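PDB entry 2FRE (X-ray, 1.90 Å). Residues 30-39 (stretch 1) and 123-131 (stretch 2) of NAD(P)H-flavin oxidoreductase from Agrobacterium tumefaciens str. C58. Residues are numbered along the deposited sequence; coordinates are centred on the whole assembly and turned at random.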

ATOM      1  N   PRO A  30     -10.541 -18.818  16.490  1.00 27.44           N
ATOM      2  CA  PRO A  30     -10.535 -19.129  15.055  1.00 28.03           C
ATOM      3  C   PRO A  30     -11.200 -18.038  14.212  1.00 28.22           C
ATOM      4  O   PRO A  30     -12.194 -17.464  14.633  1.00 27.80           O
ATOM      5  CB  PRO A  30     -11.339 -20.435  14.966  1.00 28.23           C
ATOM      6  CG  PRO A  30     -12.150 -20.498  16.196  1.00 27.87           C
ATOM      7  CD  PRO A  30     -11.454 -19.693  17.250  1.00 28.13           C
HETATM    8  N   MSE A  31     -10.641 -17.742  13.042  1.00 28.40           N
HETATM    9  CA  MSE A  31     -11.281 -16.837  12.095  1.00 29.10           C
HETATM   10  C   MSE A  31     -11.957 -17.664  11.024  1.00 28.21           C
HETATM   11  O   MSE A  31     -11.344 -18.566  10.472  1.00 27.98           O
HETATM   12  CB  MSE A  31     -10.271 -15.928  11.399  1.00 29.06           C
HETATM   13  CG  MSE A  31     -10.906 -15.055  10.327  1.00 28.46           C
HETATM   14 SE   MSE A  31      -9.598 -13.958   9.343  1.00 36.83          SE
HETATM   15  CE  MSE A  31      -8.947 -12.884  10.876  1.00 33.13           C
ATOM     16  N   PRO A  32     -13.218 -17.354  10.707  1.00 27.86           N
ATOM     17  CA  PRO A  32     -13.875 -18.124   9.650  1.00 28.16           C
ATOM     18  C   PRO A  32     -13.039 -18.157   8.370  1.00 28.40           C
ATOM     19  O   PRO A  32     -12.414 -17.143   8.010  1.00 28.40           O
ATOM     20  CB  PRO A  32     -15.201 -17.382   9.459  1.00 28.10           C
ATOM     21  CG  PRO A  32     -15.477 -16.774  10.772  1.00 27.56           C
ATOM     22  CD  PRO A  32     -14.118 -16.350  11.290  1.00 27.95           C
ATOM     23  N   LYS A  33     -12.971 -19.315   7.715  1.00 28.75           N
ATOM     24  CA  LYS A  33     -12.165 -19.437   6.486  1.00 29.11           C
ATOM     25  C   LYS A  33     -12.539 -18.377   5.444  1.00 28.78           C
ATOM     26  O   LYS A  33     -11.637 -17.797   4.799  1.00 27.98           O
ATOM     27  CB  LYS A  33     -12.259 -20.849   5.882  1.00 30.59           C
ATOM     28  CG  LYS A  33     -11.111 -21.815   6.308  1.00 32.83           C
ATOM     29  CD  LYS A  33     -11.124 -22.129   7.794  1.00 35.09           C
ATOM     30  CE  LYS A  33      -9.889 -22.937   8.265  1.00 35.78           C
ATOM     31  NZ  LYS A  33      -9.310 -23.854   7.223  1.00 39.16           N
ATOM     32  N   GLU A  34     -13.846 -18.120   5.280  1.00 28.85           N
ATOM     33  CA  GLU A  34     -14.333 -17.146   4.274  1.00 28.55           C
ATOM     34  C   GLU A  34     -13.891 -15.710   4.583  1.00 27.74           C
ATOM     35  O   GLU A  34     -13.685 -14.900   3.655  1.00 26.65           O
ATOM     36  CB  GLU A  34     -15.863 -17.178   4.148  1.00 29.06           C
ATOM     37  CG  GLU A  34     -16.399 -16.461   2.876  1.00 29.82           C
ATOM     38  CD  GLU A  34     -17.882 -16.040   2.952  1.00 31.22           C
ATOM     39  OE1 GLU A  34     -18.241 -15.134   3.750  1.00 32.83           O
ATOM     40  OE2 GLU A  34     -18.685 -16.597   2.177  1.00 34.29           O
ATOM     41  N   HIS A  35     -13.764 -15.396   5.874  1.00 26.79           N
ATOM     42  CA  HIS A  35     -13.296 -14.079   6.300  1.00 27.01           C
ATOM     43  C   HIS A  35     -11.872 -13.858   5.806  1.00 26.31           C
ATOM     44  O   HIS A  35     -11.585 -12.801   5.255  1.00 24.91           O
ATOM     45  CB  HIS A  35     -13.395 -13.899   7.822  1.00 27.42           C
ATOM     46  CG  HIS A  35     -14.788 -13.620   8.308  1.00 28.09           C
ATOM     47  ND1 HIS A  35     -15.075 -13.321   9.625  1.00 27.73           N
ATOM     48  CD2 HIS A  35     -15.965 -13.559   7.645  1.00 29.72           C
ATOM     49  CE1 HIS A  35     -16.371 -13.118   9.756  1.00 30.24           C
ATOM     50  NE2 HIS A  35     -16.937 -13.254   8.571  1.00 30.39           N
ATOM     51  N   LEU A  36     -10.993 -14.862   5.947  1.00 26.10           N
ATOM     52  CA  LEU A  36      -9.608 -14.685   5.467  1.00 26.17           C
ATOM     53  C   LEU A  36      -9.557 -14.550   3.955  1.00 25.53           C
ATOM     54  O   LEU A  36      -8.794 -13.752   3.421  1.00 25.74           O
ATOM     55  CB  LEU A  36      -8.668 -15.816   5.904  1.00 25.40           C
ATOM     56  CG  LEU A  36      -7.196 -15.610   5.471  1.00 26.19           C
ATOM     57  CD1 LEU A  36      -6.625 -14.343   6.008  1.00 25.06           C
ATOM     58  CD2 LEU A  36      -6.337 -16.787   5.927  1.00 27.39           C
ATOM     59  N   LEU A  37     -10.379 -15.330   3.269  1.00 25.33           N
ATOM     60  CA  LEU A  37     -10.438 -15.283   1.817  1.00 25.12           C
ATOM     61  C   LEU A  37     -10.954 -13.917   1.318  1.00 24.97           C
ATOM     62  O   LEU A  37     -10.424 -13.352   0.345  1.00 25.36           O
ATOM     63  CB  LEU A  37     -11.250 -16.483   1.282  1.00 25.20           C
ATOM     64  CG  LEU A  37     -10.531 -17.844   1.424  1.00 26.30           C
ATOM     65  CD1 LEU A  37     -11.445 -18.993   1.065  1.00 27.42           C
ATOM     66  CD2 LEU A  37      -9.264 -17.930   0.566  1.00 25.95           C
ATOM     67  N   THR A  38     -11.928 -13.348   2.021  1.00 24.56           N
ATOM     68  CA  THR A  38     -12.408 -11.997   1.718  1.00 24.46           C
ATOM     69  C   THR A  38     -11.279 -10.971   1.855  1.00 24.40           C
ATOM     70  O   THR A  38     -11.066 -10.121   0.967  1.00 24.05           O
ATOM     71  CB  THR A  38     -13.620 -11.626   2.610  1.00 24.33           C
ATOM     72  OG1 THR A  38     -14.638 -12.620   2.465  1.00 23.92           O
ATOM     73  CG2 THR A  38     -14.218 -10.289   2.205  1.00 24.64           C
ATOM     74  N   ILE A  39     -10.534 -11.087   2.955  1.00 24.30           N
ATOM     75  CA  ILE A  39      -9.385 -10.217   3.233  1.00 24.69           C
ATOM     76  C   ILE A  39      -8.346 -10.286   2.128  1.00 24.67           C
ATOM     77  O   ILE A  39      -7.894  -9.258   1.652  1.00 24.11           O
ATOM     78  CB  ILE A  39      -8.751 -10.549   4.605  1.00 24.27           C
ATOM     79  CG1 ILE A  39      -9.723 -10.118   5.718  1.00 24.41           C
ATOM     80  CG2 ILE A  39      -7.387  -9.853   4.767  1.00 23.87           C
ATOM     81  CD1 ILE A  39      -9.344 -10.587   7.083  1.00 25.14           C
HETATM   82  N   MSE A 123      -6.983  -3.038   5.560  1.00 20.00           N
HETATM   83  CA  MSE A 123      -8.236  -2.314   5.493  1.00 20.00           C
HETATM   84  C   MSE A 123      -9.429  -3.253   5.486  1.00 20.00           C
HETATM   85  O   MSE A 123     -10.375  -3.062   6.222  1.00 23.62           O
HETATM   86  CB  MSE A 123      -8.245  -1.410   4.267  1.00 20.00           C
HETATM   87  CG  MSE A 123      -9.299  -0.351   4.269  1.00 20.00           C
HETATM   88 SE   MSE A 123      -9.228   0.793   5.861  1.00 20.00          SE
HETATM   89  CE  MSE A 123     -10.369   0.163   6.573  1.00 20.00           C
ATOM     90  N   GLN A 124      -9.366  -4.275   4.654  1.00 24.13           N
ATOM     91  CA  GLN A 124     -10.454  -5.259   4.614  1.00 25.15           C
ATOM     92  C   GLN A 124     -10.597  -6.002   5.952  1.00 25.07           C
ATOM     93  O   GLN A 124     -11.720  -6.216   6.446  1.00 26.53           O
ATOM     94  CB  GLN A 124     -10.304  -6.228   3.435  1.00 24.80           C
ATOM     95  CG  GLN A 124     -11.507  -7.168   3.214  1.00 23.48           C
ATOM     96  CD  GLN A 124     -12.856  -6.482   3.089  1.00 24.79           C
ATOM     97  OE1 GLN A 124     -13.592  -6.240   4.099  1.00 27.81           O
ATOM     98  NE2 GLN A 124     -13.238  -6.213   1.864  1.00 20.40           N
ATOM     99  N   ALA A 125      -9.469  -6.360   6.552  1.00 25.41           N
ATOM    100  CA  ALA A 125      -9.453  -6.953   7.897  1.00 25.30           C
ATOM    101  C   ALA A 125     -10.157  -6.032   8.912  1.00 25.12           C
ATOM    102  O   ALA A 125     -11.058  -6.463   9.651  1.00 24.39           O
ATOM    103  CB  ALA A 125      -8.007  -7.231   8.339  1.00 25.07           C
ATOM    104  N   HIS A 126      -9.717  -4.779   8.956  1.00 24.92           N
ATOM    105  CA  HIS A 126     -10.378  -3.756   9.757  1.00 25.10           C
ATOM    106  C   HIS A 126     -11.892  -3.716   9.542  1.00 25.23           C
ATOM    107  O   HIS A 126     -12.680  -3.725  10.510  1.00 24.85           O
ATOM    108  CB  HIS A 126      -9.809  -2.355   9.495  1.00 25.01           C
ATOM    109  CG  HIS A 126     -10.457  -1.321  10.356  1.00 24.83           C
ATOM    110  ND1 HIS A 126     -11.395  -0.434   9.875  1.00 27.56           N
ATOM    111  CD2 HIS A 126     -10.363  -1.089  11.679  1.00 25.46           C
ATOM    112  CE1 HIS A 126     -11.836   0.314  10.866  1.00 25.21           C
ATOM    113  NE2 HIS A 126     -11.245  -0.080  11.979  1.00 28.86           N
ATOM    114  N   LEU A 127     -12.305  -3.676   8.278  1.00 25.15           N
ATOM    115  CA  LEU A 127     -13.725  -3.591   7.961  1.00 25.53           C
ATOM    116  C   LEU A 127     -14.555  -4.786   8.455  1.00 25.71           C
ATOM    117  O   LEU A 127     -15.749  -4.637   8.757  1.00 25.49           O
ATOM    118  CB  LEU A 127     -13.930  -3.359   6.464  1.00 25.95           C
ATOM    119  CG  LEU A 127     -13.505  -1.969   5.971  1.00 26.06           C
ATOM    120  CD1 LEU A 127     -13.440  -1.937   4.458  1.00 26.39           C
ATOM    121  CD2 LEU A 127     -14.440  -0.857   6.480  1.00 27.97           C
ATOM    122  N   LEU A 128     -13.925  -5.953   8.571  1.00 25.21           N
ATOM    123  CA  LEU A 128     -14.572  -7.155   9.110  1.00 25.67           C
ATOM    124  C   LEU A 128     -14.514  -7.278  10.632  1.00 25.50           C
ATOM    125  O   LEU A 128     -15.068  -8.219  11.191  1.00 26.16           O
ATOM    126  CB  LEU A 128     -13.950  -8.409   8.469  1.00 25.83           C
ATOM    127  CG  LEU A 128     -14.246  -8.580   6.980  1.00 26.56           C
ATOM    128  CD1 LEU A 128     -13.408  -9.703   6.428  1.00 27.82           C
ATOM    129  CD2 LEU A 128     -15.741  -8.844   6.766  1.00 28.91           C
ATOM    130  N   GLY A 129     -13.861  -6.337  11.305  1.00 24.98           N
ATOM    131  CA  GLY A 129     -13.833  -6.326  12.753  1.00 25.59           C
ATOM    132  C   GLY A 129     -12.561  -6.904  13.325  1.00 25.49           C
ATOM    133  O   GLY A 129     -12.472  -7.144  14.535  1.00 25.46           O
ATOM    134  N   TYR A 130     -11.568  -7.120  12.464  1.00 25.26           N
ATOM    135  CA  TYR A 130     -10.269  -7.664  12.889  1.00 25.44           C
ATOM    136  C   TYR A 130      -9.219  -6.573  12.875  1.00 25.65           C
ATOM    137  O   TYR A 130      -9.494  -5.444  12.481  1.00 24.78           O
ATOM    138  CB  TYR A 130      -9.834  -8.794  11.950  1.00 25.45           C
ATOM    139  CG  TYR A 130     -10.840  -9.909  11.885  1.00 25.79           C
ATOM    140  CD1 TYR A 130     -11.064 -10.715  12.975  1.00 25.76           C
ATOM    141  CD2 TYR A 130     -11.582 -10.141  10.731  1.00 25.97           C
ATOM    142  CE1 TYR A 130     -11.994 -11.735  12.927  1.00 26.56           C
ATOM    143  CE2 TYR A 130     -12.512 -11.150  10.671  1.00 25.96           C
ATOM    144  CZ  TYR A 130     -12.727 -11.939  11.773  1.00 26.29           C
ATOM    145  OH  TYR A 130     -13.635 -12.956  11.729  1.00 23.93           O
ATOM    146  N   HIS A 131      -8.024  -6.913  13.331  1.00 25.77           N
ATOM    147  CA  HIS A 131      -6.854  -6.065  13.157  1.00 26.54           C
ATOM    148  C   HIS A 131      -5.720  -6.863  12.558  1.00 26.61           C
ATOM    149  O   HIS A 131      -5.457  -8.004  12.988  1.00 26.75           O
ATOM    150  CB  HIS A 131      -6.419  -5.458  14.499  1.00 27.02           C
ATOM    151  CG  HIS A 131      -7.444  -4.539  15.099  1.00 27.60           C
ATOM    152  ND1 HIS A 131      -8.546  -5.002  15.784  1.00 26.73           N
ATOM    153  CD2 HIS A 131      -7.569  -3.192  15.060  1.00 26.10           C
ATOM    154  CE1 HIS A 131      -9.291  -3.985  16.165  1.00 25.86           C
ATOM    155  NE2 HIS A 131      -8.717  -2.871  15.748  1.00 28.37           N
TER

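Two helical segments, at least 85 residues apart in sequence wherever they touch, run roughly antiparallel, their N-to-C directions 141° apart and their axes 9.3 Å apart at closest approach. Stretch 1 enters its helix through Pro 32, which occupies the N-cap position; its carbonyl accepts weak bonds from the backbone N of His 35 and Leu 36 before regular helical bonding sets in. Stretch 2 does the reverse, bringing a helix to its close. Gly 129, with phi near 100°, breaks the helical conformation in a Schellman motif: Gly 129 N bonds to His 126 O at 3.0 Å, and Tyr 130 N reaches back to Ala 125 O at 2.9 Å. A side chain at Gly 129 would be jammed against the preceding carbonyl, so the backbone alone calls for glycine. The beginning of one helix therefore lies beside the end of the other, and the backbones converge along the contact, from 9.3 Å between Met 31 CA and Tyr 130 CA to 5.3 Å between Ile 39 CA and Gln 124 CA.

The widest of these spacings is filled by the largest side chain of the contact. Tyr 130 points toward stretch 1 and has more of its surface covered by the other stretch than any other residue here, 83 Å², with its OH 2.6 Å from His 35 ND1. This is a short, nearly straight hydrogen bond in which either group could be the donor. Each partner atom lies near the plane of the other's ring, so the two rings meet rim to rim, their planes at 63°, and the tyrosine face is left free for another partner. Met 31, a selenomethionine, takes it: its CE sits 3.6 Å from the ring centroid of Tyr 130, only 8° off the normal, with SE also over the face. One aromatic ring thus serves a polar contact at its rim and an apolar one on its face.

Where the helices draw close, packing becomes aliphatic. Ile 39 starts out sideways, but its m, t rotamer brings its end nearer to stretch 2, placing CD1 3.8 Å from Ala 125 CB. The same CD1 of Ile 39 lies 3.7 Å from Ala 125 CA, so the isoleucine tip rests against the backbone as well as the methyl of the alanine. Leu 128 CD1 packs 3.8 Å from Ile 39 CG1 and equally close to His 35 O. Thr 38 OG1 is turned back to Glu 34 O in its own helix, a 2.7 Å hydrogen bond that gives the hydroxyl's proton an acceptor within its own helix.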